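PDB 1Y9I: low temperature requirement C protein from Listeria monocytogenes, which probably acts as a phosphatidylglycerophosphatase, removing the phosphate from phosphatidylglycerol phosphate, and binds a magnesium and a calcium ion side by side. Local coordinates for residues R15-E20 with A64-I69; Y95-I100 with H140-D145. All blocks are in the same frame, centred on the assembly; numbering follows the deposited sequence.

Contact 1: R15-E20 with A64-I69; sequences RSWLIE and AVLTGI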
loop_
_atom_site.group_PDB
_atom_site.type_symbol
_atom_site.label_atom_id
_atom_site.label_comp_id
_atom_site.label_asym_id
_atom_site.label_seq_id
_atom_site.Cartn_x
_atom_site.Cartn_y
_atom_site.Cartn_z
ATOM N N ARG A 15 -5.031 -24.113 -0.516
ATOM C CA ARG A 15 -4.786 -24.907 0.682
ATOM C C ARG A 15 -3.876 -26.111 0.436
ATOM O O ARG A 15 -2.918 -26.332 1.175
ATOM C CB ARG A 15 -6.115 -25.378 1.275
ATOM C CG ARG A 15 -6.977 -24.264 1.865
ATOM C CD ARG A 15 -8.331 -24.810 2.297
ATOM N NE ARG A 15 -9.168 -23.819 2.974
ATOM C CZ ARG A 15 -8.984 -23.412 4.227
ATOM N NH1 ARG A 15 -7.990 -23.910 4.951
ATOM N NH2 ARG A 15 -9.799 -22.508 4.758
ATOM N N SER A 16 -4.171 -26.886 -0.604
ATOM C CA SER A 16 -3.372 -28.066 -0.913
ATOM C C SER A 16 -1.953 -27.730 -1.355
ATOM O O SER A 16 -1.017 -28.480 -1.071
ATOM C CB SER A 16 -4.063 -28.918 -1.988
ATOM O OG SER A 16 -4.198 -28.209 -3.206
ATOM N N TRP A 17 -1.782 -26.605 -2.043
ATOM C CA TRP A 17 -0.454 -26.229 -2.500
ATOM C C TRP A 17 0.421 -25.821 -1.320
ATOM O O TRP A 17 1.607 -26.137 -1.285
ATOM C CB TRP A 17 -0.519 -25.094 -3.528
ATOM C CG TRP A 17 0.519 -25.237 -4.614
ATOM C CD1 TRP A 17 1.486 -26.200 -4.700
ATOM C CD2 TRP A 17 0.679 -24.409 -5.771
ATOM N NE1 TRP A 17 2.235 -26.027 -5.835
ATOM C CE2 TRP A 17 1.763 -24.933 -6.514
ATOM C CE3 TRP A 17 0.014 -23.273 -6.256
ATOM C CZ2 TRP A 17 2.199 -24.363 -7.716
ATOM C CZ3 TRP A 17 0.446 -22.704 -7.453
ATOM C CH2 TRP A 17 1.531 -23.253 -8.169
ATOM N N LEU A 18 -0.163 -25.109 -0.359
ATOM C CA LEU A 18 0.584 -24.706 0.827
ATOM C C LEU A 18 1.106 -25.974 1.506
ATOM O O LEU A 18 2.296 -26.086 1.818
ATOM C CB LEU A 18 -0.318 -23.941 1.804
ATOM C CG LEU A 18 -0.501 -22.436 1.601
ATOM C CD1 LEU A 18 -1.609 -21.920 2.510
ATOM C CD2 LEU A 18 0.810 -21.720 1.901
ATOM N N ILE A 19 0.201 -26.925 1.724
ATOM C CA ILE A 19 0.539 -28.193 2.365
ATOM C C ILE A 19 1.598 -28.938 1.560
ATOM O O ILE A 19 2.547 -29.483 2.122
ATOM C CB ILE A 19 -0.721 -29.079 2.526
ATOM C CG1 ILE A 19 -1.679 -28.416 3.520
ATOM C CG2 ILE A 19 -0.325 -30.486 2.993
ATOM C CD1 ILE A 19 -3.019 -29.101 3.659
ATOM N N GLU A 20 1.435 -28.946 0.243
ATOM C CA GLU A 20 2.386 -29.602 -0.643
ATOM C C GLU A 20 3.773 -28.970 -0.515
ATOM O O GLU A 20 4.793 -29.647 -0.684
ATOM C CB GLU A 20 1.890 -29.512 -2.091
ATOM C CG GLU A 20 2.906 -29.929 -3.139
ATOM C CD GLU A 20 2.309 -30.003 -4.533
ATOM O OE1 GLU A 20 3.084 -30.074 -5.510
ATOM O OE2 GLU A 20 1.066 -30.000 -4.654
ATOM N N ALA A 64 -3.085 -14.507 -3.953
ATOM C CA ALA A 64 -1.684 -14.249 -3.648
ATOM C C ALA A 64 -0.926 -15.547 -3.384
ATOM O O ALA A 64 0.211 -15.698 -3.821
ATOM C CB ALA A 64 -1.568 -13.313 -2.444
ATOM N N VAL A 65 -1.555 -16.480 -2.674
ATOM C CA VAL A 65 -0.921 -17.763 -2.379
ATOM C C VAL A 65 -0.563 -18.500 -3.679
ATOM O O VAL A 65 0.558 -18.978 -3.846
ATOM C CB VAL A 65 -1.840 -18.664 -1.513
ATOM C CG1 VAL A 65 -1.276 -20.082 -1.453
ATOM C CG2 VAL A 65 -1.960 -18.094 -0.094
ATOM N N LEU A 66 -1.514 -18.580 -4.602
ATOM C CA LEU A 66 -1.279 -19.264 -5.871
ATOM C C LEU A 66 -0.229 -18.579 -6.725
ATOM O O LEU A 66 0.668 -19.229 -7.265
ATOM C CB LEU A 66 -2.579 -19.379 -6.681
ATOM C CG LEU A 66 -3.377 -20.671 -6.481
ATOM C CD1 LEU A 66 -3.725 -20.830 -5.019
ATOM C CD2 LEU A 66 -4.640 -20.644 -7.334
ATOM N N THR A 67 -0.330 -17.262 -6.847
ATOM C CA THR A 67 0.622 -16.537 -7.666
ATOM C C THR A 67 2.045 -16.666 -7.125
ATOM O O THR A 67 2.973 -16.958 -7.872
ATOM C CB THR A 67 0.219 -15.048 -7.780
ATOM O OG1 THR A 67 -1.127 -14.961 -8.262
ATOM C CG2 THR A 67 1.134 -14.311 -8.744
ATOM N N GLY A 68 2.208 -16.468 -5.821
ATOM C CA GLY A 68 3.526 -16.557 -5.216
ATOM C C GLY A 68 4.176 -17.930 -5.287
ATOM O O GLY A 68 5.336 -18.052 -5.697
ATOM N N ILE A 69 3.446 -18.966 -4.877
ATOM C CA ILE A 69 3.990 -20.322 -4.909
ATOM C C ILE A 69 4.319 -20.723 -6.346
ATOM O O ILE A 69 5.326 -21.384 -6.601
ATOM C CB ILE A 69 3.001 -21.345 -4.317
ATOM C CG1 ILE A 69 2.779 -21.057 -2.827
ATOM C CG2 ILE A 69 3.553 -22.761 -4.491
ATOM C CD1 ILE A 69 1.825 -22.029 -2.141
#

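Contact 2: Y95-I100 with H140-D145; sequences YGVDEI and HTFLDD. With MG (magnesium ion), chain F; CA (calcium ion), chain E.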
loop_
_atom_site.group_PDB
_atom_site.type_symbol
_atom_site.label_atom_id
_atom_site.label_comp_id
_atom_site.label_asym_id
_atom_site.label_seq_id
_atom_site.Cartn_x
_atom_site.Cartn_y
_atom_site.Cartn_z
ATOM N N TYR A 95 15.188 -7.480 -4.415
ATOM C CA TYR A 95 13.975 -7.861 -5.137
ATOM C C TYR A 95 12.861 -7.818 -4.087
ATOM O O TYR A 95 12.860 -8.601 -3.127
ATOM C CB TYR A 95 14.109 -9.275 -5.694
ATOM C CG TYR A 95 12.892 -9.769 -6.449
ATOM C CD1 TYR A 95 12.616 -9.329 -7.747
ATOM C CD2 TYR A 95 12.031 -10.706 -5.874
ATOM C CE1 TYR A 95 11.504 -9.819 -8.455
ATOM C CE2 TYR A 95 10.927 -11.201 -6.571
ATOM C CZ TYR A 95 10.668 -10.758 -7.858
ATOM O OH TYR A 95 9.574 -11.277 -8.538
ATOM N N GLY A 96 11.915 -6.908 -4.264
ATOM C CA GLY A 96 10.852 -6.792 -3.280
ATOM C C GLY A 96 9.455 -7.133 -3.749
ATOM O O GLY A 96 8.482 -6.755 -3.095
ATOM N N VAL A 97 9.332 -7.848 -4.864
ATOM C CA VAL A 97 8.014 -8.192 -5.362
ATOM C C VAL A 97 7.345 -9.209 -4.434
ATOM O O VAL A 97 6.122 -9.197 -4.285
ATOM C CB VAL A 97 8.075 -8.734 -6.824
ATOM C CG1 VAL A 97 6.676 -9.080 -7.316
ATOM C CG2 VAL A 97 8.683 -7.672 -7.737
ATOM N N ASP A 98 8.140 -10.068 -3.790
ATOM C CA ASP A 98 7.575 -11.051 -2.871
ATOM C C ASP A 98 6.967 -10.362 -1.644
ATOM O O ASP A 98 5.930 -10.791 -1.140
ATOM C CB ASP A 98 8.621 -12.115 -2.450
ATOM C CG ASP A 98 9.971 -11.527 -2.054
ATOM O OD1 ASP A 98 10.521 -10.692 -2.802
ATOM O OD2 ASP A 98 10.500 -11.929 -0.991
ATOM N N GLU A 99 7.592 -9.282 -1.187
ATOM C CA GLU A 99 7.072 -8.543 -0.034
ATOM C C GLU A 99 5.802 -7.768 -0.426
ATOM O O GLU A 99 4.903 -7.569 0.390
ATOM C CB GLU A 99 8.119 -7.558 0.499
ATOM C CG GLU A 99 9.290 -8.199 1.261
ATOM C CD GLU A 99 10.403 -8.740 0.359
ATOM O OE1 GLU A 99 10.289 -8.667 -0.880
ATOM O OE2 GLU A 99 11.406 -9.245 0.897
ATOM N N ILE A 100 5.741 -7.328 -1.677
ATOM C CA ILE A 100 4.585 -6.583 -2.176
ATOM C C ILE A 100 3.357 -7.489 -2.237
ATOM O O ILE A 100 2.273 -7.129 -1.771
ATOM C CB ILE A 100 4.869 -6.020 -3.599
ATOM C CG1 ILE A 100 5.808 -4.814 -3.506
ATOM C CG2 ILE A 100 3.579 -5.659 -4.301
ATOM C CD1 ILE A 100 5.208 -3.615 -2.817
ATOM N N HIS A 140 11.837 -20.608 -1.793
ATOM C CA HIS A 140 10.680 -20.179 -1.011
ATOM C C HIS A 140 10.658 -18.659 -0.916
ATOM O O HIS A 140 10.188 -18.088 0.069
ATOM C CB HIS A 140 10.741 -20.785 0.395
ATOM C CG HIS A 140 10.608 -22.277 0.417
ATOM N ND1 HIS A 140 9.436 -22.925 0.088
ATOM C CD2 HIS A 140 11.500 -23.248 0.732
ATOM C CE1 HIS A 140 9.612 -24.231 0.198
ATOM N NE2 HIS A 140 10.854 -24.452 0.587
ATOM N N THR A 141 11.178 -18.017 -1.953
ATOM C CA THR A 141 11.250 -16.571 -2.032
ATOM C C THR A 141 9.892 -15.911 -1.784
ATOM O O THR A 141 9.798 -14.914 -1.067
ATOM C CB THR A 141 11.796 -16.160 -3.406
ATOM O OG1 THR A 141 13.126 -16.682 -3.546
ATOM C CG2 THR A 141 11.823 -14.645 -3.552
ATOM N N PHE A 142 8.841 -16.466 -2.371
ATOM C CA PHE A 142 7.501 -15.910 -2.187
ATOM C C PHE A 142 6.762 -16.535 -1.011
ATOM O O PHE A 142 6.019 -15.854 -0.300
ATOM C CB PHE A 142 6.677 -16.104 -3.453
ATOM C CG PHE A 142 7.022 -15.146 -4.536
ATOM C CD1 PHE A 142 6.348 -13.934 -4.646
ATOM C CD2 PHE A 142 8.061 -15.425 -5.423
ATOM C CE1 PHE A 142 6.706 -13.008 -5.620
ATOM C CE2 PHE A 142 8.427 -14.501 -6.402
ATOM C CZ PHE A 142 7.748 -13.293 -6.499
ATOM N N LEU A 143 6.966 -17.828 -0.801
ATOM C CA LEU A 143 6.279 -18.519 0.279
ATOM C C LEU A 143 6.620 -18.025 1.683
ATOM O O LEU A 143 5.740 -18.009 2.555
ATOM C CB LEU A 143 6.523 -20.027 0.188
ATOM C CG LEU A 143 5.757 -20.856 1.229
ATOM C CD1 LEU A 143 4.269 -20.546 1.148
ATOM C CD2 LEU A 143 6.002 -22.338 0.989
ATOM N N ASP A 144 7.871 -17.635 1.930
ATOM C CA ASP A 144 8.192 -17.155 3.274
ATOM C C ASP A 144 7.369 -15.915 3.629
ATOM O O ASP A 144 6.850 -15.815 4.745
ATOM C CB ASP A 144 9.699 -16.886 3.462
ATOM C CG ASP A 144 10.313 -16.054 2.355
ATOM O OD1 ASP A 144 9.587 -15.311 1.663
ATOM O OD2 ASP A 144 11.551 -16.135 2.192
ATOM N N ASP A 145 7.234 -14.986 2.681
ATOM C CA ASP A 145 6.445 -13.769 2.898
ATOM C C ASP A 145 4.973 -14.125 3.056
ATOM O O ASP A 145 4.267 -13.554 3.891
ATOM C CB ASP A 145 6.568 -12.816 1.707
ATOM C CG ASP A 145 7.984 -12.391 1.442
ATOM O OD1 ASP A 145 8.512 -11.564 2.210
ATOM O OD2 ASP A 145 8.568 -12.891 0.459
HETATM MG MG MG F . 10.594 -13.554 0.215
HETATM CA CA CA E . 12.332 -10.039 -1.306
HETATM O O HOH W 1 4.902 -13.536 -1.394
HETATM O O HOH W 2 12.353 -14.396 0.542
HETATM O O HOH W 3 13.274 -11.544 0.476
HETATM O O HOH W 4 14.101 -8.599 -0.350
HETATM O O HOH W 5 13.791 -11.478 -2.543
HETATM O O HOH W 6 10.835 -12.303 1.858
#

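Contact 1: R15-E20 with A64-I69
Trp-17 and Ile-69 make the aromatic part of this contact. The methyl CG2 of Ile-69 sits over one face of the indole of Trp-17, 3.6 Å from the centroid of the five-membered ring and 15° off its normal, a clear CH-pi contact. Ile-69 CG2, anti to the backbone N, is the branch that meets the indole, and it lies 3.5 Å from Trp-17 CE2. The other branch of Ile-69 ends in CD1, which comes near Trp-17 CB and the backbone N of Leu-18. The indole reaches across to the second helix, where Trp-17 CZ3 meets Leu-66 O at 3.5 Å. Trp-17 CE3 lies 4.3 Å from Leu-66 CG.

The rest is aliphatic. The side chains of Leu-18 and Val-65 cross at about a right angle, with Leu-18 CG against Val-65 CG1 at 3.9 Å. On the neighbouring turn Leu-18 CD2 approaches Ile-69 CD1 at 4.2 Å.

Lys-13 makes a cation-pi contact with Trp-17, which also packs on Val-73 of its own chain and on Val-81 of the second subunit.

The axes of segments 15-20 and 64-69 approach to 9.9 Å, their N-to-C directions 42° from parallel, and every residue that touches is buried. This is apolar helix-helix packing of an all-helical bundle, joining the N-terminal helix 9-20 to the long helix 59-76.

Contact 2: Y95-I100 with H140-D145
Asp-98 and Asp-145 meet in a metal-bridged contact where the N-terminal turn of helix 97-106 faces the start of helix 143-160. Their OD2 atoms come within 2.6 Å because both bind magnesium, and the carboxylate planes are turned 65° apart. Thr-141 O, Asp-144 OD1 and two waters complete six ligands. Asp-144 OD1 sits 2.5 Å from the magnesium, longer than the 2.0 Å of Asp-98 OD2.

Asp-98 is the bridge: OD2 serves both metals, while Asp-98 OD1 binds calcium alone at 2.4 Å. Glu-99, its chain bent at chi2 (82°), gives calcium both carboxylate oxygens, and Tyr-95 O and three waters fill its shell.

Behind the metals, Asp-98 CB lies over the face of Phe-142, 3.9 Å from the ring centroid. Tyr-95 meets Phe-142 CZ at its ring edge, and its hydroxyl is hydrogen-bonded to Thr-67 OG1 of the second subunit. One water donates to the carbonyls of Asp-98 and Phe-142.

The four carboxylates gathered here would be expected to repel one another, a charge the ions probably offset. The magnesium ties the two segments together, while the calcium is held by 95-100 and shares Asp-98, consistent with a binuclear phosphatase centre.

Overall arrangement
From the N terminus, helix 9-20 leads off, and the chain passes through helices 25-36 and 45-56 before helix 59-76 returns to it; contact 1 closes that loop. Only then does contact 2 open, at the start of helix 97-106, and it closes after helices 114-123 and 127-130 when helix 143-160 begins. The two loops therefore follow in series, neither nested nor crossed. They nevertheless meet in space, their centres 13 Å apart: Gly-68 O touches Phe-142 CB, and Leu-143 CD1 packs against Leu-18 CD2. Contact 1 thus packs against segment 140-145, with the side chain of Ile-69 about 11 Å from the magnesium, and both contacts also touch the second subunit.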